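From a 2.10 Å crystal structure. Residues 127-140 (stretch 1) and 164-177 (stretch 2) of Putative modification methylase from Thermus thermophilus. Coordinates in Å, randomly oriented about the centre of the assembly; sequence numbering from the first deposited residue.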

# COMPACT_ATOMS: atom_id res chain seq x y z
N GLY B 127 5.66 -9.45 14.78
CA GLY B 127 6.54 -8.63 15.60
C GLY B 127 7.29 -7.50 14.90
O GLY B 127 7.95 -6.70 15.56
N PHE B 128 7.20 -7.44 13.58
CA PHE B 128 7.87 -6.40 12.81
C PHE B 128 7.32 -5.00 13.04
O PHE B 128 6.12 -4.84 13.30
CB PHE B 128 7.75 -6.72 11.31
CG PHE B 128 8.70 -7.76 10.83
CD1 PHE B 128 10.05 -7.46 10.66
CD2 PHE B 128 8.26 -9.04 10.54
CE1 PHE B 128 10.95 -8.42 10.22
CE2 PHE B 128 9.15 -10.01 10.09
CZ PHE B 128 10.50 -9.70 9.93
N ASP B 129 8.18 -3.99 12.96
CA ASP B 129 7.74 -2.60 13.09
C ASP B 129 7.50 -2.16 11.66
O ASP B 129 8.41 -2.19 10.84
CB ASP B 129 8.83 -1.69 13.66
CG ASP B 129 8.84 -1.66 15.17
OD1 ASP B 129 7.75 -1.73 15.77
OD2 ASP B 129 9.94 -1.55 15.74
N ASN B 130 6.29 -1.73 11.35
CA ASN B 130 6.04 -1.29 9.99
C ASN B 130 6.60 0.10 9.72
O ASN B 130 6.41 1.03 10.49
CB ASN B 130 4.54 -1.31 9.70
CG ASN B 130 4.22 -0.76 8.32
OD1 ASN B 130 3.81 0.39 8.19
ND2 ASN B 130 4.44 -1.58 7.29
N LEU B 131 7.31 0.22 8.61
CA LEU B 131 7.87 1.50 8.18
C LEU B 131 7.13 1.86 6.88
O LEU B 131 6.42 1.03 6.31
CB LEU B 131 9.37 1.35 7.91
CG LEU B 131 10.37 1.69 9.04
CD1 LEU B 131 9.81 1.35 10.40
CD2 LEU B 131 11.68 0.94 8.77
N ASN B 132 7.28 3.10 6.43
CA ASN B 132 6.61 3.50 5.21
C ASN B 132 7.20 2.78 4.00
O ASN B 132 8.41 2.64 3.87
CB ASN B 132 6.71 5.01 5.00
CG ASN B 132 5.53 5.75 5.57
OD1 ASN B 132 4.41 5.24 5.55
ND2 ASN B 132 5.76 6.96 6.07
N PRO B 133 6.34 2.29 3.12
CA PRO B 133 6.90 1.59 1.96
C PRO B 133 7.35 2.64 0.97
O PRO B 133 7.08 3.83 1.16
CB PRO B 133 5.70 0.82 1.42
CG PRO B 133 4.60 1.80 1.64
CD PRO B 133 4.87 2.28 3.07
N ILE B 134 8.03 2.18 -0.07
CA ILE B 134 8.46 3.05 -1.15
C ILE B 134 7.63 2.56 -2.34
O ILE B 134 7.45 1.34 -2.53
CB ILE B 134 9.97 2.90 -1.45
CG1 ILE B 134 10.79 3.62 -0.37
CG2 ILE B 134 10.28 3.49 -2.83
CD1 ILE B 134 12.30 3.42 -0.50
N ILE B 135 7.10 3.50 -3.11
CA ILE B 135 6.28 3.17 -4.27
C ILE B 135 7.16 3.08 -5.50
O ILE B 135 7.79 4.05 -5.89
CB ILE B 135 5.20 4.24 -4.54
CG1 ILE B 135 4.26 4.36 -3.34
CG2 ILE B 135 4.41 3.87 -5.82
CD1 ILE B 135 3.75 3.02 -2.84
N TRP B 136 7.21 1.90 -6.10
CA TRP B 136 7.99 1.75 -7.31
C TRP B 136 7.10 2.00 -8.51
O TRP B 136 6.31 1.14 -8.89
CB TRP B 136 8.57 0.34 -7.39
CG TRP B 136 9.30 0.07 -8.67
CD1 TRP B 136 9.96 0.99 -9.46
CD2 TRP B 136 9.51 -1.20 -9.29
NE1 TRP B 136 10.55 0.35 -10.52
CE2 TRP B 136 10.29 -0.99 -10.44
CE3 TRP B 136 9.10 -2.51 -8.97
CZ2 TRP B 136 10.68 -2.04 -11.28
CZ3 TRP B 136 9.48 -3.55 -9.81
CH2 TRP B 136 10.26 -3.31 -10.95
N HIS B 137 7.23 3.18 -9.11
CA HIS B 137 6.44 3.51 -10.29
C HIS B 137 7.14 2.80 -11.43
O HIS B 137 8.03 3.34 -12.08
CB HIS B 137 6.38 5.01 -10.52
CG HIS B 137 5.26 5.43 -11.42
ND1 HIS B 137 5.00 6.75 -11.73
CD2 HIS B 137 4.32 4.70 -12.06
CE1 HIS B 137 3.94 6.81 -12.52
NE2 HIS B 137 3.51 5.58 -12.74
N LYS B 138 6.72 1.56 -11.62
CA LYS B 138 7.24 0.63 -12.61
C LYS B 138 6.96 1.09 -14.03
O LYS B 138 7.88 1.28 -14.82
CB LYS B 138 6.59 -0.73 -12.36
CG LYS B 138 7.39 -1.96 -12.77
CD LYS B 138 6.60 -3.22 -12.40
CE LYS B 138 7.33 -4.51 -12.76
NZ LYS B 138 7.55 -4.68 -14.23
N HIS B 139 5.68 1.26 -14.34
CA HIS B 139 5.25 1.66 -15.68
C HIS B 139 4.70 3.07 -15.72
O HIS B 139 3.54 3.31 -15.40
CB HIS B 139 4.18 0.68 -16.18
CG HIS B 139 4.57 -0.76 -16.06
ND1 HIS B 139 3.86 -1.67 -15.31
CD2 HIS B 139 5.61 -1.44 -16.60
CE1 HIS B 139 4.44 -2.85 -15.39
NE2 HIS B 139 5.51 -2.74 -16.16
N THR B 140 5.56 4.01 -16.13
CA THR B 140 5.21 5.42 -16.23
C THR B 140 4.20 5.67 -17.34
O THR B 140 3.57 4.74 -17.85
CB THR B 140 6.47 6.27 -16.50
OG1 THR B 140 7.41 6.08 -15.44
CG2 THR B 140 6.11 7.75 -16.59
N LYS B 164 -5.10 0.93 -15.08
CA LYS B 164 -4.04 -0.05 -15.27
C LYS B 164 -2.92 0.04 -14.24
O LYS B 164 -2.48 1.12 -13.88
CB LYS B 164 -3.47 0.09 -16.68
CG LYS B 164 -2.52 -1.01 -17.09
CD LYS B 164 -2.08 -0.82 -18.55
CE LYS B 164 -1.43 0.55 -18.78
NZ LYS B 164 -1.15 0.83 -20.22
N THR B 165 -2.46 -1.11 -13.78
CA THR B 165 -1.39 -1.15 -12.79
C THR B 165 -0.08 -0.53 -13.24
O THR B 165 0.51 -0.95 -14.23
CB THR B 165 -1.12 -2.58 -12.36
OG1 THR B 165 -2.34 -3.18 -11.93
CG2 THR B 165 -0.12 -2.61 -11.22
N GLU B 166 0.39 0.47 -12.51
CA GLU B 166 1.65 1.12 -12.84
C GLU B 166 2.66 0.97 -11.72
O GLU B 166 3.81 1.37 -11.87
CB GLU B 166 1.43 2.61 -13.07
CG GLU B 166 0.49 2.95 -14.19
CD GLU B 166 0.09 4.40 -14.16
OE1 GLU B 166 0.95 5.24 -13.81
OE2 GLU B 166 -1.07 4.71 -14.50
N ILE B 167 2.26 0.38 -10.60
CA ILE B 167 3.16 0.29 -9.46
C ILE B 167 3.30 -1.05 -8.74
O ILE B 167 2.53 -1.98 -8.94
CB ILE B 167 2.74 1.30 -8.36
CG1 ILE B 167 1.40 0.86 -7.76
CG2 ILE B 167 2.61 2.72 -8.96
CD1 ILE B 167 0.95 1.62 -6.51
N GLU B 168 4.32 -1.09 -7.89
CA GLU B 168 4.59 -2.22 -7.01
C GLU B 168 4.97 -1.57 -5.69
O GLU B 168 5.36 -0.40 -5.66
CB GLU B 168 5.72 -3.10 -7.54
CG GLU B 168 5.23 -4.05 -8.61
CD GLU B 168 6.24 -5.12 -8.92
OE1 GLU B 168 6.91 -5.59 -7.98
OE2 GLU B 168 6.34 -5.50 -10.11
N TYR B 169 4.85 -2.31 -4.61
CA TYR B 169 5.12 -1.77 -3.29
C TYR B 169 6.41 -2.31 -2.68
O TYR B 169 6.66 -3.51 -2.71
CB TYR B 169 3.95 -2.10 -2.35
CG TYR B 169 2.60 -1.70 -2.89
CD1 TYR B 169 2.02 -0.47 -2.56
CD2 TYR B 169 1.90 -2.53 -3.76
CE1 TYR B 169 0.78 -0.09 -3.09
CE2 TYR B 169 0.67 -2.16 -4.30
CZ TYR B 169 0.11 -0.94 -3.96
OH TYR B 169 -1.11 -0.58 -4.49
N ILE B 170 7.23 -1.42 -2.14
CA ILE B 170 8.46 -1.88 -1.51
C ILE B 170 8.21 -1.74 -0.03
O ILE B 170 8.37 -0.67 0.53
CB ILE B 170 9.68 -1.05 -1.94
CG1 ILE B 170 9.88 -1.18 -3.45
CG2 ILE B 170 10.94 -1.57 -1.23
CD1 ILE B 170 11.03 -0.34 -4.00
N LEU B 171 7.78 -2.84 0.58
CA LEU B 171 7.47 -2.90 2.00
C LEU B 171 8.73 -2.88 2.85
O LEU B 171 9.72 -3.51 2.52
CB LEU B 171 6.65 -4.16 2.30
CG LEU B 171 5.40 -4.30 1.42
CD1 LEU B 171 4.70 -5.62 1.71
CD2 LEU B 171 4.47 -3.14 1.70
N MET B 172 8.67 -2.16 3.96
CA MET B 172 9.80 -2.04 4.87
C MET B 172 9.35 -2.53 6.25
O MET B 172 8.52 -1.90 6.91
CB MET B 172 10.24 -0.59 4.95
CG MET B 172 10.52 0.06 3.60
SD MET B 172 12.18 -0.25 3.01
CE MET B 172 12.26 0.87 1.61
N GLN B 173 9.91 -3.66 6.67
CA GLN B 173 9.58 -4.25 7.95
C GLN B 173 10.83 -4.36 8.80
O GLN B 173 11.71 -5.17 8.51
CB GLN B 173 8.94 -5.61 7.74
CG GLN B 173 7.68 -5.54 6.88
CD GLN B 173 6.61 -4.68 7.52
OE1 GLN B 173 6.14 -3.71 6.93
NE2 GLN B 173 6.22 -5.04 8.74
N ARG B 174 10.90 -3.55 9.86
CA ARG B 174 12.06 -3.53 10.73
C ARG B 174 11.92 -4.36 12.00
O ARG B 174 10.87 -4.36 12.63
CB ARG B 174 12.39 -2.09 11.12
CG ARG B 174 13.68 -1.92 11.91
CD ARG B 174 14.11 -0.46 11.95
NE ARG B 174 13.15 0.39 12.65
CZ ARG B 174 13.20 1.72 12.68
NH1 ARG B 174 12.28 2.41 13.34
NH2 ARG B 174 14.16 2.37 12.03
N LYS B 175 12.99 -5.07 12.35
CA LYS B 175 12.99 -5.87 13.56
C LYS B 175 13.43 -4.94 14.68
O LYS B 175 14.56 -4.46 14.68
CB LYS B 175 13.99 -7.03 13.46
CG LYS B 175 14.13 -7.80 14.78
CD LYS B 175 15.12 -8.94 14.67
CE LYS B 175 15.20 -9.71 15.98
NZ LYS B 175 16.13 -10.87 15.90
N PRO B 176 12.54 -4.67 15.64
CA PRO B 176 12.89 -3.78 16.75
C PRO B 176 14.01 -4.38 17.59
O PRO B 176 14.51 -5.47 17.28
CB PRO B 176 11.58 -3.67 17.52
CG PRO B 176 10.99 -5.02 17.33
CD PRO B 176 11.22 -5.29 15.86
N GLY B 177 14.42 -3.68 18.63
CA GLY B 177 15.47 -4.19 19.49
C GLY B 177 16.66 -3.27 19.65
O GLY B 177 17.61 -3.60 20.36
O HOH W 1 6.18 -1.15 4.64
O HOH W 2 3.81 -4.26 9.25

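What fills the apolar centre of this contact? Two antiparallel strands, 129-137 and 167-174, lie side by side, and on one face of the sheet Leu131, Ile134, Ile170 and Met172 pack together. Leu131 CB lies 3.6 Å from Met172 CB, and Ile134 CB lies 4.0 Å from Ile170 CB. Met172, with chi1 and chi2 both m, carries its CE to 3.3 Å from Ile134 CD1; its long, unbranched chain can reach along the face to a neighbour beyond its own partner. Trp136 extends the same face, its CB 4.2 Å from Ile170 CD1. On the other face, Ile135 CG2 meets Ile167 CG2 at 3.8 Å, while Ile135 CD1 lies 3.9 Å from Tyr169 CD1. These side chains are all buried, as suits groups that gain most by excluding water.

How does the backbone hold these side chains in register? Ile134 and Ile170 exchange two hydrogen bonds, Ile134 N to Ile170 O at 2.9 Å and Ile170 N to Ile134 O at 2.8 Å. Trp136 and Glu168 repeat the pattern, with Trp136 N to Glu168 O at 3.0 Å and Glu168 N to Trp136 O at 3.2 Å. Toward the other end, Asp129 N donates to Arg174 O at 2.7 Å, almost linearly, and Arg174 N returns a bond to Asp129 O at 3.0 Å.

What happens where the ladder is less regular, around Leu131 and Pro133? Leu131 N still reaches Met172 O at 3.0 Å, but Met172 N turns instead to water 1, to which it donates at 2.8 Å; that water lies 2.8 Å from Leu131 O, placed to bridge the two strands, though it has more acceptors in reach than protons to give. Pro133 has no amide hydrogen to offer; its CA sits 3.1 Å from Ile170 O, and its ring adds an apolar contact, CB to Leu171 CD2 at 4.2 Å.

Which polar side chains finish the contact? Asn130 and Gln173 are buried but find each other: Asn130 ND2 donates to Gln173 OE1 at 2.7 Å, and Gln173 NE2 donates to water 2 at 2.6 Å. The Arg174 guanidinium has Leu131 CD1 over one face, so a charged group also covers apolar surface. At the far end, His137 NE2 donates to Glu166 OE1 at 2.8 Å, with the carboxylate oxygen near the plane of the imidazole. His139 N then bonds to Glu166 O at 3.1 Å, so Glu166 engages stretch 1 through both side chain and backbone.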